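Local coordinates for Glyoxalase/Bleomycin resistance protein (Bacillus cereus ATCC 14579, PDB 1XQA) that is of unknown function but binds magnesium and, as a member of the glyoxalase/bleomycin resistance/dioxygenase superfamily, may be a metal-dependent glyoxalase-like enzyme, at residues Glu19-Glu22 and Lys23-Leu27; Gly31-Gly34 and Asn35-Val39; Gln79-Glu83 and Asp84-Val88; Val101-Pro104 and Gly105-Ile109. All coordinates share one frame; numbering follows the deposited sequence.

Contact 1: residues Glu19-Glu22 and Lys23-Leu27; sequences EFLE and KYFGL
Tyr-24 folds back over the turn of helix that holds Phe-20, and its atoms can be followed outward. CB starts 3.7 Å from the backbone O of Phe-20. With CG anti to the carbonyl carbon (chi1 -63°), the ring is laid along the preceding turn, and CD2 comes within 3.5 Å of that same O, which lies at the ring edge near its plane. CD2 also meets Phe-20 CD1 at 3.5 Å, and CE2 lies across the neighbouring ring, 3.8 Å from Phe-20 CE1. The two planes stand 47° apart, too oblique for a stack or a T. Lys-23 CG lies over one face of the tyrosine ring, offset toward its rim, and at the tip OH probably hydrogen-bonds to Asp-84 OD2. Tyr-24 N returns a straight bond to Phe-20 O (3.0 Å, 168° at the hydrogen), so one carbonyl serves as both helical acceptor and ring neighbour. On the other flank Phe-20 CE2 reaches the edge of the Phe-25 ring at its CE2, 3.7 Å away. Gly-26 takes positive phi where the helix unwinds, and Leu-27 CD1 then packs on Leu-21 CB at 3.9 Å. Phe-20, Leu-21 and Phe-25 all rest on Ile-109 of strand 107-112. The chemistry is thus mainly aromatic and aliphatic, with the tyrosine hydroxyl carrying a probable polar link to Asp-84, just past the end of helix 71-83.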
# COMPACT_ATOMS: atom_id res chain seq x y z
N GLU A 19 6.80 3.68 0.07
CA GLU A 19 5.47 3.67 0.63
C GLU A 19 4.43 4.14 -0.41
O GLU A 19 3.32 3.63 -0.45
CB GLU A 19 5.44 4.44 1.96
CG GLU A 19 5.13 5.90 1.85
CD GLU A 19 5.35 6.66 3.16
OE1 GLU A 19 5.55 7.90 3.09
OE2 GLU A 19 5.35 6.02 4.25
N PHE A 20 4.83 5.08 -1.26
CA PHE A 20 3.99 5.56 -2.37
C PHE A 20 3.72 4.42 -3.37
O PHE A 20 2.57 4.20 -3.78
CB PHE A 20 4.68 6.72 -3.09
CG PHE A 20 3.86 7.35 -4.18
CD1 PHE A 20 2.83 8.23 -3.85
CD2 PHE A 20 4.13 7.07 -5.53
CE1 PHE A 20 2.07 8.84 -4.86
CE2 PHE A 20 3.37 7.68 -6.55
CZ PHE A 20 2.33 8.57 -6.20
N LEU A 21 4.77 3.68 -3.73
CA LEU A 21 4.64 2.58 -4.69
C LEU A 21 3.79 1.44 -4.13
O LEU A 21 3.01 0.81 -4.86
CB LEU A 21 6.02 2.09 -5.15
CG LEU A 21 6.77 3.06 -6.05
CD1 LEU A 21 8.26 2.67 -6.09
CD2 LEU A 21 6.15 3.16 -7.46
N GLU A 22 3.93 1.19 -2.83
CA GLU A 22 3.07 0.21 -2.14
C GLU A 22 1.62 0.62 -2.13
O GLU A 22 0.75 -0.15 -2.51
CB GLU A 22 3.56 -0.04 -0.72
CG GLU A 22 4.87 -0.79 -0.71
CD GLU A 22 5.55 -0.79 0.64
OE1 GLU A 22 5.16 -0.02 1.54
OE2 GLU A 22 6.52 -1.55 0.78
N LYS A 23 1.36 1.85 -1.71
CA LYS A 23 -0.01 2.32 -1.55
C LYS A 23 -0.77 2.42 -2.87
O LYS A 23 -1.89 1.90 -2.99
CB LYS A 23 -0.02 3.68 -0.86
CG LYS A 23 -1.44 4.14 -0.49
CD LYS A 23 -1.41 5.37 0.36
CE LYS A 23 -2.83 5.80 0.66
NZ LYS A 23 -2.87 6.86 1.72
N TYR A 24 -0.17 3.06 -3.87
CA TYR A 24 -0.89 3.38 -5.11
C TYR A 24 -0.70 2.38 -6.25
O TYR A 24 -1.56 2.26 -7.14
CB TYR A 24 -0.56 4.82 -5.56
CG TYR A 24 -1.03 5.82 -4.54
CD1 TYR A 24 -2.39 6.15 -4.44
CD2 TYR A 24 -0.14 6.39 -3.64
CE1 TYR A 24 -2.84 7.04 -3.47
CE2 TYR A 24 -0.58 7.30 -2.66
CZ TYR A 24 -1.93 7.61 -2.59
OH TYR A 24 -2.36 8.50 -1.63
N PHE A 25 0.41 1.64 -6.23
CA PHE A 25 0.70 0.77 -7.37
C PHE A 25 0.85 -0.70 -7.00
O PHE A 25 1.13 -1.54 -7.84
CB PHE A 25 1.86 1.32 -8.18
CG PHE A 25 1.57 2.66 -8.76
CD1 PHE A 25 0.76 2.77 -9.89
CD2 PHE A 25 1.99 3.82 -8.12
CE1 PHE A 25 0.42 4.01 -10.41
CE2 PHE A 25 1.66 5.08 -8.63
CZ PHE A 25 0.88 5.16 -9.78
N GLY A 26 0.61 -1.00 -5.73
CA GLY A 26 0.57 -2.39 -5.29
C GLY A 26 1.88 -3.16 -5.35
O GLY A 26 1.87 -4.39 -5.32
N LEU A 27 3.01 -2.45 -5.41
CA LEU A 27 4.31 -3.12 -5.43
C LEU A 27 4.61 -3.69 -4.05
O LEU A 27 4.09 -3.20 -3.04
CB LEU A 27 5.43 -2.14 -5.85
CG LEU A 27 5.36 -1.47 -7.23
CD1 LEU A 27 6.70 -0.84 -7.56
CD2 LEU A 27 4.95 -2.49 -8.31

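Contact 2: residues Gly31-Gly34 and Asn35-Val39; sequences GTRG and NAFAV
A tight beta hairpin joins strands 28-33 and 37-41 here, and a classic beta bulge interrupts its pairing, with two residues, Ala-36 and Phe-37, standing opposite the single Arg-33. The short strand axes run at 170° to each other, very nearly antiparallel. Among the backbone bonds, Val-39 N reaches Gly-31 O at 2.8 Å and Arg-33 N reaches Phe-37 O at 2.9 Å. Ala-36 N closes the reversal on Arg-33 O at 3.0 Å, while Phe-37 N makes only a weak bond to that same oxygen. Gly-34, with positive phi, and Asn-35 occupy the two corner positions with the backbone angles of a type II' turn. Between the strands, Thr-32 CA also brings a CA-H...O contact to Phe-37 O.

Side-chain contacts divide between the two faces. On one, Thr-32 CG2 and Ala-38 CB meet loosely at 4.1 Å, next to helix 14-25. On the other, Arg-33 bends at chi3 (103°) and curls back over the bulge. Its NH2 lies 3.6 Å from Phe-37 CB, which sits at the guanidinium edge, and 3.7 Å from Ala-36 CB, approached obliquely. The guanidinium and phenyl planes are 54° apart, which rules out parallel stacking. One water bridges the turn, donating to Gly-34 O at 2.7 Å and to Phe-37 O at 3.0 Å.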
# COMPACT_ATOMS: atom_id res chain seq x y z
N GLY A 31 13.10 -6.72 0.16
CA GLY A 31 14.32 -6.56 0.94
C GLY A 31 14.76 -5.11 0.99
O GLY A 31 14.38 -4.32 0.13
N THR A 32 15.52 -4.78 2.02
CA THR A 32 16.09 -3.45 2.20
C THR A 32 17.53 -3.55 2.69
O THR A 32 17.97 -4.61 3.17
CB THR A 32 15.29 -2.61 3.23
OG1 THR A 32 15.28 -3.27 4.50
CG2 THR A 32 13.84 -2.36 2.77
N ARG A 33 18.27 -2.45 2.55
CA ARG A 33 19.51 -2.24 3.29
C ARG A 33 19.39 -0.88 3.97
O ARG A 33 19.55 0.17 3.32
CB ARG A 33 20.73 -2.28 2.37
CG ARG A 33 22.06 -2.41 3.12
CD ARG A 33 23.25 -2.37 2.16
NE ARG A 33 23.94 -1.08 2.17
CZ ARG A 33 23.62 -0.03 1.41
NH1 ARG A 33 24.32 1.09 1.51
NH2 ARG A 33 22.60 -0.09 0.55
N GLY A 34 19.09 -0.89 5.26
CA GLY A 34 18.81 0.33 6.01
C GLY A 34 17.80 1.20 5.28
O GLY A 34 16.76 0.72 4.83
N ASN A 35 18.12 2.49 5.17
CA ASN A 35 17.26 3.44 4.45
C ASN A 35 17.83 3.75 3.06
O ASN A 35 17.32 4.60 2.34
CB ASN A 35 17.10 4.73 5.27
CG ASN A 35 18.37 5.57 5.30
OD1 ASN A 35 18.39 6.71 4.82
ND2 ASN A 35 19.44 5.01 5.87
N ALA A 36 18.91 3.06 2.71
CA ALA A 36 19.64 3.37 1.49
C ALA A 36 19.09 2.65 0.26
O ALA A 36 19.35 3.08 -0.88
CB ALA A 36 21.11 3.06 1.67
N PHE A 37 18.35 1.58 0.47
CA PHE A 37 18.07 0.65 -0.62
C PHE A 37 16.83 -0.21 -0.32
O PHE A 37 16.68 -0.68 0.81
CB PHE A 37 19.31 -0.22 -0.80
CG PHE A 37 19.25 -1.16 -1.94
CD1 PHE A 37 19.43 -0.71 -3.25
CD2 PHE A 37 19.06 -2.52 -1.71
CE1 PHE A 37 19.41 -1.60 -4.32
CE2 PHE A 37 19.03 -3.42 -2.78
CZ PHE A 37 19.21 -2.96 -4.09
N ALA A 38 15.97 -0.39 -1.31
CA ALA A 38 14.78 -1.25 -1.19
C ALA A 38 14.57 -1.97 -2.50
O ALA A 38 14.71 -1.37 -3.55
CB ALA A 38 13.52 -0.44 -0.83
N VAL A 39 14.23 -3.25 -2.43
CA VAL A 39 13.94 -4.03 -3.63
C VAL A 39 12.45 -4.17 -3.73
O VAL A 39 11.83 -4.77 -2.84
CB VAL A 39 14.58 -5.42 -3.57
CG1 VAL A 39 14.33 -6.18 -4.86
CG2 VAL A 39 16.06 -5.28 -3.32
O HOH W 1 15.12 1.08 2.67

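Contact 3: residues Gln79-Glu83 and Asp84-Val88; sequences QRLKE and DGFLV
Phe-86 overlaps Leu-81 at the rim of its ring, where CD2 of the leucine comes 3.8 Å from the ring's CD2 from above the plane. The phenyl, with CG anti to the carbonyl carbon (chi1 -62°), also brings CD2 to 3.6 Å from Leu-81 O, and this oxygen lies in the ring plane at its edge. Backbone bonds show why the two residues come together: a Schellman motif ends helix 71-83. Phe-86 N reaches back to Leu-81 O (2.9 Å, 156° at the hydrogen), and Gly-85 N bonds to Lys-82 O at 3.1 Å, approaching 65° above the carbonyl plane. Gly-85, the C-prime residue, takes the positive phi that turns the chain out of the helix. A water donates to Lys-82 O at 2.7 Å and to Phe-86 O at 2.8 Å, tying the last turn to the departing chain. Further along, Val-88 CG2 meets Lys-82 CB at 3.9 Å, and the valine joins Leu-81 in packing on strand 97-103. The polar flank lies at the subunit interface. Glu-83 OE1 and Asp-84 OD1 both form salt bridges with Arg-80 of the second subunit, OD1 also with its Lys-76, while Asp-84 OD2 probably bonds to Tyr-24 OH of the same chain. Because the Asp-84 carboxylate crowds Arg-80 O at the negative end of the helix, those cations and the hydroxyl probably offset an otherwise unfavourable meeting of acceptors.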
# COMPACT_ATOMS: atom_id res chain seq x y z
N GLN A 79 -8.16 9.84 -9.12
CA GLN A 79 -9.06 10.37 -8.09
C GLN A 79 -8.46 10.20 -6.70
O GLN A 79 -8.46 11.14 -5.89
CB GLN A 79 -10.44 9.68 -8.17
CG GLN A 79 -11.41 10.03 -7.03
CD GLN A 79 -12.53 8.97 -6.78
OE1 GLN A 79 -12.62 7.95 -7.48
NE2 GLN A 79 -13.38 9.23 -5.78
N ARG A 80 -7.89 9.02 -6.42
CA ARG A 80 -7.33 8.77 -5.10
C ARG A 80 -6.09 9.60 -4.83
O ARG A 80 -5.93 10.12 -3.73
CB ARG A 80 -7.07 7.28 -4.89
CG ARG A 80 -8.36 6.48 -4.83
CD ARG A 80 -8.16 4.99 -4.71
NE ARG A 80 -9.47 4.33 -4.73
CZ ARG A 80 -9.68 3.04 -4.47
NH1 ARG A 80 -8.66 2.24 -4.17
NH2 ARG A 80 -10.91 2.56 -4.52
N LEU A 81 -5.25 9.75 -5.84
CA LEU A 81 -4.05 10.61 -5.71
C LEU A 81 -4.46 12.05 -5.41
O LEU A 81 -3.93 12.67 -4.49
CB LEU A 81 -3.18 10.53 -6.96
CG LEU A 81 -2.36 9.26 -7.13
CD1 LEU A 81 -1.75 9.20 -8.54
CD2 LEU A 81 -1.27 9.15 -6.06
N LYS A 82 -5.43 12.57 -6.17
CA LYS A 82 -5.97 13.92 -5.96
C LYS A 82 -6.51 14.11 -4.54
O LYS A 82 -6.15 15.07 -3.86
CB LYS A 82 -7.08 14.21 -6.98
CG LYS A 82 -7.57 15.66 -6.99
CD LYS A 82 -8.58 15.90 -8.09
CE LYS A 82 -9.02 17.35 -8.12
NZ LYS A 82 -10.34 17.49 -8.82
N GLU A 83 -7.37 13.19 -4.10
CA GLU A 83 -7.94 13.24 -2.75
C GLU A 83 -6.90 13.15 -1.66
O GLU A 83 -7.10 13.66 -0.56
CB GLU A 83 -8.91 12.10 -2.52
CG GLU A 83 -10.13 12.18 -3.37
CD GLU A 83 -11.01 10.96 -3.25
OE1 GLU A 83 -10.57 9.96 -2.64
OE2 GLU A 83 -12.13 11.02 -3.76
N ASP A 84 -5.79 12.50 -1.96
CA ASP A 84 -4.73 12.29 -1.00
C ASP A 84 -3.66 13.39 -1.06
O ASP A 84 -2.64 13.30 -0.39
CB ASP A 84 -4.11 10.90 -1.17
CG ASP A 84 -5.06 9.78 -0.80
OD1 ASP A 84 -6.19 10.05 -0.30
OD2 ASP A 84 -4.68 8.61 -1.02
N GLY A 85 -3.90 14.41 -1.88
CA GLY A 85 -3.07 15.61 -1.84
C GLY A 85 -1.96 15.69 -2.87
O GLY A 85 -1.10 16.57 -2.79
N PHE A 86 -1.96 14.76 -3.83
CA PHE A 86 -1.03 14.83 -4.94
C PHE A 86 -1.64 15.65 -6.08
O PHE A 86 -2.84 15.60 -6.35
CB PHE A 86 -0.61 13.44 -5.41
CG PHE A 86 0.11 12.64 -4.36
CD1 PHE A 86 1.49 12.74 -4.22
CD2 PHE A 86 -0.59 11.84 -3.48
CE1 PHE A 86 2.17 12.01 -3.22
CE2 PHE A 86 0.06 11.11 -2.48
CZ PHE A 86 1.44 11.20 -2.35
N LEU A 87 -0.79 16.42 -6.74
CA LEU A 87 -1.24 17.31 -7.79
C LEU A 87 -1.29 16.57 -9.12
O LEU A 87 -0.28 16.24 -9.74
CB LEU A 87 -0.36 18.57 -7.82
CG LEU A 87 -0.08 19.24 -6.46
CD1 LEU A 87 0.75 20.51 -6.65
CD2 LEU A 87 -1.35 19.56 -5.65
N VAL A 88 -2.50 16.24 -9.53
CA VAL A 88 -2.68 15.52 -10.77
C VAL A 88 -3.77 16.24 -11.54
O VAL A 88 -4.67 16.83 -10.94
CB VAL A 88 -3.07 14.03 -10.54
CG1 VAL A 88 -1.89 13.24 -9.99
CG2 VAL A 88 -4.27 13.91 -9.61
O HOH W 2 -4.55 17.07 -4.72

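Contact 4: residues Val101-Pro104 and Gly105-Ile109; sequences VEAP and GGFTI
Thr-108 OG1 donates to Glu-102 OE2 at 2.7 Å, the shortest sound polar bond between the two arms of this hairpin, and meets the carboxylate oxygen nearly along its C-O axis. Glu-102 gets there by bending at chi2 (-95°), which brings its carboxylate across to the partner strand. The pair occupies one face of the sheet, where Thr-108 also touches His-63, a magnesium ligand. Beneath it the strands 97-103 and 107-112 are joined by antiparallel backbone bonds. Val-101 and Ile-109 exchange two of them, and the one from Ile-109 N to Val-101 O is almost straight (2.9 Å, 175° at the hydrogen). Nearer the turn, Ala-103 N bonds to Phe-107 O at 2.8 Å, and Gly-106 N closes the reversal on Ala-103 O at 3.0 Å. Pro-104 and Gly-105 hold the corner positions, with the backbone angles of a type II turn.

The opposite face is apolar. Val-101 CG1 lies beside Ile-109 CB at 4.0 Å, the two side chains pointing the same way. Ala-103 CB makes a CH-pi contact over the face of the Phe-107 ring, 4.0 Å from its centroid and 16° off the normal. It also meets Ile-109 CD1 at 3.9 Å and touches Phe-20 of helix 14-25. Phe-107 N is buried with no partner in the model, which probably carries some energetic cost. The hairpin therefore separates a polar side, at the metal ligand His-63, from an apolar one that packs on helix 14-25 and, through Phe-107, on strand 6-11, with Glu-110 following directly in the chain.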
# COMPACT_ATOMS: atom_id res chain seq x y z
N VAL A 101 2.15 11.80 -12.66
CA VAL A 101 2.26 12.27 -11.29
C VAL A 101 3.72 12.32 -10.87
O VAL A 101 4.49 11.41 -11.18
CB VAL A 101 1.42 11.39 -10.31
CG1 VAL A 101 1.88 9.93 -10.32
CG2 VAL A 101 1.41 11.99 -8.86
N GLU A 102 4.10 13.40 -10.20
CA GLU A 102 5.45 13.54 -9.66
C GLU A 102 5.48 12.78 -8.36
O GLU A 102 4.78 13.16 -7.41
CB GLU A 102 5.77 14.99 -9.38
CG GLU A 102 5.40 15.91 -10.49
CD GLU A 102 6.55 16.16 -11.39
OE1 GLU A 102 6.97 17.35 -11.46
OE2 GLU A 102 7.04 15.19 -12.00
N ALA A 103 6.29 11.72 -8.32
CA ALA A 103 6.28 10.77 -7.21
C ALA A 103 7.27 11.14 -6.11
O ALA A 103 8.31 11.76 -6.40
CB ALA A 103 6.60 9.37 -7.71
N PRO A 104 6.94 10.78 -4.85
CA PRO A 104 7.92 10.87 -3.76
C PRO A 104 9.24 10.21 -4.17
O PRO A 104 9.24 9.14 -4.79
CB PRO A 104 7.24 10.09 -2.63
CG PRO A 104 5.77 10.35 -2.84
CD PRO A 104 5.63 10.29 -4.37
N GLY A 105 10.34 10.88 -3.83
CA GLY A 105 11.66 10.42 -4.25
C GLY A 105 12.19 11.10 -5.50
O GLY A 105 13.37 10.96 -5.82
N GLY A 106 11.34 11.82 -6.22
CA GLY A 106 11.82 12.71 -7.29
C GLY A 106 11.87 12.18 -8.71
O GLY A 106 12.81 12.50 -9.46
N PHE A 107 10.87 11.39 -9.09
CA PHE A 107 10.71 10.92 -10.47
C PHE A 107 9.23 10.94 -10.85
O PHE A 107 8.36 10.95 -9.97
CB PHE A 107 11.29 9.51 -10.64
CG PHE A 107 10.57 8.47 -9.84
CD1 PHE A 107 9.62 7.64 -10.45
CD2 PHE A 107 10.82 8.32 -8.48
CE1 PHE A 107 8.94 6.69 -9.70
CE2 PHE A 107 10.14 7.38 -7.73
CZ PHE A 107 9.19 6.55 -8.35
N THR A 108 8.96 10.93 -12.15
CA THR A 108 7.60 11.02 -12.67
C THR A 108 7.11 9.63 -13.03
O THR A 108 7.86 8.83 -13.60
CB THR A 108 7.58 11.91 -13.92
OG1 THR A 108 8.04 13.22 -13.53
CG2 THR A 108 6.18 12.01 -14.54
N ILE A 109 5.84 9.36 -12.70
CA ILE A 109 5.19 8.13 -13.04
C ILE A 109 4.07 8.42 -14.03
O ILE A 109 3.36 9.42 -13.93
CB ILE A 109 4.60 7.45 -11.77
CG1 ILE A 109 5.72 6.79 -10.96
CG2 ILE A 109 3.51 6.43 -12.15
CD1 ILE A 109 5.28 6.25 -9.58

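From the N terminus, contact 1 ends helix 14-25 and leads into the strand that opens contact 2, the hairpin turn between strands 28-33 and 37-41. Contact 3 then ends helix 71-83, and contact 4 closes the hairpin of strands 97-103 and 107-112, just ahead of the magnesium ligand Glu-110. All four are in series: none nests within or crosses another. In space, contacts 1, 3 and 4 touch one another, for example through Phe-20 on Phe-86, Phe-20 on Pro-104 and Val-88 on Val-101. Contacts 3 and 4 gather at the sheet of strands 97-103 and 107-112, while helix 14-25 at contact 1 also touches strand 47-52 of the sheet carrying contact 2, whose nearest atoms lie about 10 Å from contact 4.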